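Local coordinates for protein 3-keto-5-aminohexanoate cleavage enzyme (Ralstonia eutropha, PDB 3C6C) that probably cleaves 3-keto-5-aminohexanoate or a related beta-keto acid, using a metal ion held in a TIM-type beta/alpha barrel, at residues D97-F109 against R132-L146. Sequence-based numbering, arbitrary orientation. Where two conformers were deposited one is given.
With EDO (1,2-ethanediol), chain E.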
loop_
_atom_site.group_PDB
_atom_site.type_symbol
_atom_site.label_atom_id
_atom_site.label_comp_id
_atom_site.label_asym_id
_atom_site.label_seq_id
_atom_site.Cartn_x
_atom_site.Cartn_y
_atom_site.Cartn_z
ATOM N N ASP A 97 -30.036 2.424 -27.666
ATOM C CA ASP A 97 -28.594 2.682 -27.847
ATOM C C ASP A 97 -27.783 2.210 -26.651
ATOM O O ASP A 97 -28.212 2.262 -25.485
ATOM C CB ASP A 97 -28.339 4.160 -28.091
ATOM C CG ASP A 97 -26.871 4.484 -28.295
ATOM O OD1 ASP A 97 -26.213 3.874 -29.182
ATOM O OD2 ASP A 97 -26.397 5.404 -27.607
ATOM N N ILE A 98 -26.619 1.709 -27.003
ATOM C CA ILE A 98 -25.573 1.260 -26.060
ATOM C C ILE A 98 -24.257 1.133 -26.854
ATOM O O ILE A 98 -24.269 0.752 -28.042
ATOM C CB ILE A 98 -25.991 -0.070 -25.341
ATOM C CG1 ILE A 98 -25.025 -0.405 -24.183
ATOM C CG2 ILE A 98 -26.137 -1.238 -26.354
ATOM C CD1 ILE A 98 -25.600 -1.383 -23.155
ATOM N N VAL A 99 -23.142 1.463 -26.212
ATOM C CA VAL A 99 -21.807 1.323 -26.832
ATOM C C VAL A 99 -21.552 -0.185 -26.924
ATOM O O VAL A 99 -21.814 -0.911 -25.976
ATOM C CB VAL A 99 -20.683 2.038 -26.028
ATOM C CG1 VAL A 99 -19.296 1.831 -26.690
ATOM C CG2 VAL A 99 -21.018 3.531 -25.864
ATOM N N LEU A 100 -21.087 -0.622 -28.092
ATOM C CA LEU A 100 -20.750 -2.033 -28.315
ATOM C C LEU A 100 -19.255 -2.304 -28.175
ATOM O O LEU A 100 -18.416 -1.610 -28.727
ATOM C CB LEU A 100 -21.219 -2.506 -29.690
ATOM C CG LEU A 100 -22.684 -2.326 -30.033
ATOM C CD1 LEU A 100 -22.988 -2.825 -31.437
ATOM C CD2 LEU A 100 -23.539 -2.987 -28.968
ATOM N N ASN A 101 -18.981 -3.337 -27.393
ATOM C CA ASN A 101 -17.622 -3.858 -27.124
ATOM C C ASN A 101 -17.609 -5.350 -27.477
ATOM O O ASN A 101 -18.153 -6.203 -26.764
ATOM C CB ASN A 101 -17.240 -3.573 -25.655
ATOM C CG ASN A 101 -15.904 -4.216 -25.224
ATOM O OD1 ASN A 101 -15.298 -4.988 -25.955
ATOM N ND2 ASN A 101 -15.466 -3.909 -23.997
ATOM N N LEU A 102 -17.045 -5.655 -28.631
ATOM C CA LEU A 102 -16.968 -7.044 -29.071
ATOM C C LEU A 102 -15.690 -7.697 -28.584
ATOM O O LEU A 102 -14.610 -7.118 -28.625
ATOM C CB LEU A 102 -17.027 -7.172 -30.602
ATOM C CG LEU A 102 -18.283 -6.669 -31.314
ATOM C CD1 LEU A 102 -18.212 -7.038 -32.823
ATOM C CD2 LEU A 102 -19.587 -7.077 -30.618
ATOM N N THR A 103 -15.839 -8.927 -28.101
ATOM C CA THR A 103 -14.670 -9.693 -27.713
ATOM C C THR A 103 -13.761 -9.898 -28.929
ATOM O O THR A 103 -14.208 -10.176 -30.048
ATOM C CB THR A 103 -15.014 -11.070 -27.089
ATOM O OG1 THR A 103 -13.798 -11.666 -26.605
ATOM C CG2 THR A 103 -15.678 -12.003 -28.133
ATOM N N CYS A 104 -12.475 -9.749 -28.668
ATOM C CA CYS A 104 -11.457 -10.133 -29.633
ATOM C C CYS A 104 -10.348 -10.902 -28.935
ATOM O O CYS A 104 -9.188 -10.848 -29.347
ATOM C CB CYS A 104 -10.923 -8.906 -30.357
ATOM S SG CYS A 104 -10.248 -9.307 -31.991
ATOM N N GLY A 105 -10.743 -11.577 -27.857
ATOM C CA GLY A 105 -9.862 -12.448 -27.060
ATOM C C GLY A 105 -9.661 -13.807 -27.710
ATOM O O GLY A 105 -8.788 -14.607 -27.360
ATOM N N LEU A 106 -10.502 -14.017 -28.695
ATOM C CA LEU A 106 -10.545 -15.261 -29.514
ATOM C C LEU A 106 -9.272 -15.553 -30.308
ATOM O O LEU A 106 -8.511 -14.657 -30.647
ATOM C CB LEU A 106 -11.740 -15.187 -30.478
ATOM C CG LEU A 106 -11.828 -13.938 -31.400
ATOM C CD1 LEU A 106 -11.214 -14.165 -32.790
ATOM C CD2 LEU A 106 -13.291 -13.469 -31.505
ATOM N N GLY A 107 -9.046 -16.839 -30.540
ATOM C CA GLY A 107 -7.954 -17.325 -31.405
ATOM C C GLY A 107 -6.551 -17.305 -30.820
ATOM O O GLY A 107 -5.562 -17.151 -31.545
ATOM N N ALA A 108 -6.478 -17.420 -29.502
ATOM C CA ALA A 108 -5.215 -17.370 -28.762
ATOM C C ALA A 108 -5.118 -18.586 -27.855
ATOM O O ALA A 108 -4.396 -18.609 -26.873
ATOM C CB ALA A 108 -5.099 -16.071 -27.933
ATOM N N PHE A 109 -5.911 -19.584 -28.201
ATOM C CA PHE A 109 -6.110 -20.774 -27.349
ATOM C C PHE A 109 -5.151 -21.918 -27.694
ATOM O O PHE A 109 -5.266 -22.567 -28.716
ATOM C CB PHE A 109 -7.578 -21.212 -27.434
ATOM C CG PHE A 109 -7.912 -22.452 -26.643
ATOM C CD1 PHE A 109 -8.021 -22.401 -25.255
ATOM C CD2 PHE A 109 -8.158 -23.654 -27.286
ATOM C CE1 PHE A 109 -8.335 -23.532 -24.525
ATOM C CE2 PHE A 109 -8.485 -24.796 -26.562
ATOM C CZ PHE A 109 -8.570 -24.737 -25.182
ATOM N N ARG A 132 -8.505 -13.238 -36.948
ATOM C CA ARG A 132 -8.962 -12.798 -35.617
ATOM C C ARG A 132 -9.835 -11.554 -35.710
ATOM O O ARG A 132 -10.741 -11.345 -34.896
ATOM C CB ARG A 132 -7.788 -12.506 -34.688
ATOM C CG ARG A 132 -7.121 -13.730 -34.138
ATOM C CD ARG A 132 -6.136 -13.290 -33.102
ATOM N NE ARG A 132 -5.117 -14.278 -32.774
ATOM C CZ ARG A 132 -4.337 -14.164 -31.705
ATOM N NH1 ARG A 132 -4.505 -13.102 -30.913
ATOM N NH2 ARG A 132 -3.410 -15.084 -31.428
ATOM N N VAL A 133 -9.578 -10.729 -36.712
ATOM C CA VAL A 133 -10.206 -9.398 -36.739
ATOM C C VAL A 133 -11.360 -9.339 -37.739
ATOM O O VAL A 133 -11.986 -8.291 -37.942
ATOM C CB VAL A 133 -9.182 -8.243 -37.002
ATOM C CG1 VAL A 133 -8.056 -8.200 -35.904
ATOM C CG2 VAL A 133 -8.615 -8.317 -38.413
ATOM N N LYS A 134 -11.645 -10.479 -38.358
ATOM C CA LYS A 134 -12.679 -10.526 -39.423
ATOM C C LYS A 134 -14.041 -9.959 -38.943
ATOM O O LYS A 134 -14.673 -9.135 -39.594
ATOM C CB LYS A 134 -12.821 -11.959 -39.972
ATOM C CG LYS A 134 -13.970 -12.163 -40.901
ATOM C CD LYS A 134 -13.956 -11.156 -42.049
ATOM C CE LYS A 134 -15.034 -11.490 -43.120
ATOM N NZ LYS A 134 -16.211 -12.271 -42.585
ATOM N N HIS A 135 -14.463 -10.390 -37.766
ATOM C CA HIS A 135 -15.752 -9.935 -37.213
ATOM C C HIS A 135 -15.758 -8.444 -36.925
ATOM O O HIS A 135 -16.783 -7.774 -37.033
ATOM C CB HIS A 135 -16.177 -10.756 -35.991
ATOM C CG HIS A 135 -15.306 -10.572 -34.794
ATOM N ND1 HIS A 135 -13.964 -10.903 -34.781
ATOM C CD2 HIS A 135 -15.590 -10.102 -33.554
ATOM C CE1 HIS A 135 -13.468 -10.640 -33.587
ATOM N NE2 HIS A 135 -14.433 -10.157 -32.825
ATOM N N LEU A 136 -14.589 -7.921 -36.609
ATOM C CA LEU A 136 -14.466 -6.506 -36.282
ATOM C C LEU A 136 -14.628 -5.665 -37.558
ATOM O O LEU A 136 -15.250 -4.616 -37.558
ATOM C CB LEU A 136 -13.131 -6.199 -35.603
ATOM C CG LEU A 136 -12.858 -6.849 -34.248
ATOM C CD1 LEU A 136 -11.540 -6.254 -33.709
ATOM C CD2 LEU A 136 -14.046 -6.621 -33.304
ATOM N N GLU A 137 -14.073 -6.203 -38.634
ATOM C CA GLU A 137 -14.136 -5.574 -39.960
ATOM C C GLU A 137 -15.593 -5.486 -40.382
ATOM O O GLU A 137 -16.034 -4.492 -40.934
ATOM C CB GLU A 137 -13.328 -6.368 -40.967
ATOM C CG GLU A 137 -11.837 -6.359 -40.699
ATOM C CD GLU A 137 -11.038 -7.273 -41.629
ATOM O OE1 GLU A 137 -11.626 -8.134 -42.294
ATOM O OE2 GLU A 137 -9.808 -7.130 -41.661
ATOM N N ASP A 138 -16.344 -6.532 -40.074
ATOM C CA ASP A 138 -17.736 -6.648 -40.543
ATOM C C ASP A 138 -18.668 -5.787 -39.690
ATOM O O ASP A 138 -19.637 -5.207 -40.188
ATOM C CB ASP A 138 -18.268 -8.091 -40.445
ATOM C CG ASP A 138 -17.614 -9.079 -41.418
ATOM O OD1 ASP A 138 -16.891 -8.685 -42.384
ATOM O OD2 ASP A 138 -17.853 -10.294 -41.198
ATOM N N CYS A 139 -18.389 -5.739 -38.385
ATOM C CA CYS A 139 -19.330 -5.161 -37.421
ATOM C C CYS A 139 -19.008 -3.734 -37.002
ATOM O O CYS A 139 -19.897 -2.988 -36.612
ATOM C CB CYS A 139 -19.412 -6.025 -36.161
ATOM S SG CYS A 139 -20.082 -7.686 -36.404
ATOM N N LEU A 140 -17.724 -3.389 -37.054
ATOM C CA LEU A 140 -17.247 -2.051 -36.694
ATOM C C LEU A 140 -17.832 -1.521 -35.370
ATOM O O LEU A 140 -18.431 -0.451 -35.326
ATOM C CB LEU A 140 -17.516 -1.067 -37.834
ATOM C CG LEU A 140 -16.709 -1.339 -39.118
ATOM C CD1 LEU A 140 -17.106 -0.362 -40.212
ATOM C CD2 LEU A 140 -15.189 -1.285 -38.828
ATOM N N PRO A 141 -17.635 -2.264 -34.259
ATOM C CA PRO A 141 -18.044 -1.774 -32.953
ATOM C C PRO A 141 -17.172 -0.607 -32.525
ATOM O O PRO A 141 -16.105 -0.382 -33.092
ATOM C CB PRO A 141 -17.757 -2.963 -32.035
ATOM C CG PRO A 141 -16.613 -3.632 -32.677
ATOM C CD PRO A 141 -16.861 -3.521 -34.153
ATOM N N GLU A 142 -17.603 0.135 -31.518
ATOM C CA GLU A 142 -16.791 1.278 -31.041
ATOM C C GLU A 142 -15.576 0.775 -30.282
ATOM O O GLU A 142 -14.514 1.378 -30.288
ATOM C CB GLU A 142 -17.602 2.261 -30.180
ATOM C CG GLU A 142 -18.480 3.136 -31.067
ATOM C CD GLU A 142 -19.569 3.844 -30.313
ATOM O OE1 GLU A 142 -20.548 3.183 -29.889
ATOM O OE2 GLU A 142 -19.460 5.087 -30.206
ATOM N N ILE A 143 -15.768 -0.362 -29.648
ATOM C CA ILE A 143 -14.750 -0.942 -28.754
ATOM C C ILE A 143 -14.603 -2.421 -29.037
ATOM O O ILE A 143 -15.543 -3.071 -29.453
ATOM C CB ILE A 143 -15.127 -0.731 -27.261
ATOM C CG1 ILE A 143 -15.266 0.759 -26.922
ATOM C CG2 ILE A 143 -14.144 -1.424 -26.328
ATOM C CD1 ILE A 143 -15.868 1.010 -25.548
ATOM N N ALA A 144 -13.396 -2.935 -28.864
ATOM C CA ALA A 144 -13.168 -4.403 -28.841
ATOM C C ALA A 144 -12.119 -4.760 -27.805
ATOM O O ALA A 144 -11.206 -3.983 -27.536
ATOM C CB ALA A 144 -12.777 -4.947 -30.228
ATOM N N SER A 145 -12.300 -5.930 -27.200
ATOM C CA SER A 145 -11.428 -6.409 -26.114
ATOM C C SER A 145 -10.210 -7.163 -26.629
ATOM O O SER A 145 -10.308 -8.080 -27.463
ATOM C CB SER A 145 -12.220 -7.302 -25.154
ATOM O OG SER A 145 -13.331 -6.591 -24.625
ATOM N N LEU A 146 -9.078 -6.777 -26.087
ATOM C CA LEU A 146 -7.773 -7.317 -26.425
ATOM C C LEU A 146 -7.038 -7.709 -25.149
ATOM O O LEU A 146 -6.709 -6.855 -24.316
ATOM C CB LEU A 146 -6.959 -6.263 -27.168
ATOM C CG LEU A 146 -5.692 -6.749 -27.900
ATOM C CD1 LEU A 146 -6.003 -7.815 -28.916
ATOM C CD2 LEU A 146 -5.000 -5.581 -28.551
HETATM C C1 EDO E . -16.343 2.529 -34.646
HETATM O O1 EDO E . -17.614 2.928 -35.161
HETATM C C2 EDO E . -15.581 1.692 -35.661
HETATM O O2 EDO E . -15.368 2.448 -36.857
HETATM O O HOH W 1 -20.579 0.635 -30.705
#
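Leu102 and His135 carry the tightly packed half of this contact, where helix 134-139 lies against strand 99-103. The Leu102 side chain crosses that of Pro141 at about a right angle, with CG 3.7 Å from Pro141 CG, and its CD1 reaches Cys139 CB; Leu136 CD2 closes in on its CB. Beside it, the His135 ring stands with CG between the backbone N and the carbonyl carbon (chi1 67°), a rotation that aims NE2 at the backbone of Thr103. There His135 NE2 donates to Thr103 O over 2.8 Å, in the carbonyl plane and 17° out of the ring plane. The Leu106 side chain runs in against His135 from the opposite direction, its CD2 meeting CE1 obliquely. Cys104 SG touches both Arg132 O and Leu136 CD1. Strand 99-103 pairs in parallel with strand 143-146, Leu102 N donating to Ile143 O and Leu102 O accepting from Ser145 N at 3.0 Å. These are neighbouring parallel strands of the TIM barrel, and helix 134-139 lies on the outside, in the beta-alpha-beta crossover that joins them. On the other sheet face, that of Asn101 and Ser145, the two side chains come together inside the barrel, with Asn101 OD1 2.9 Å from Ser145 OG; Asn101 also bonds weakly to Glu184 and Ser145 to Glu186. Thr103, on the same face, has its side chain about 4 Å from the bound nickel, which His66, His68 and Glu269 ligate. Packing is looser and wetter at the start of the strand: a water accepts from Leu100 N and Glu142 N and donates to Glu142 OE1 over 2.7 Å, and Glu142 forms a salt bridge with Arg307. Val99 CG1 lies 3.7 Å from Glu142 OE1, and an ethanediol, probably from the crystallisation liquor, rests its C1 against Pro141 O.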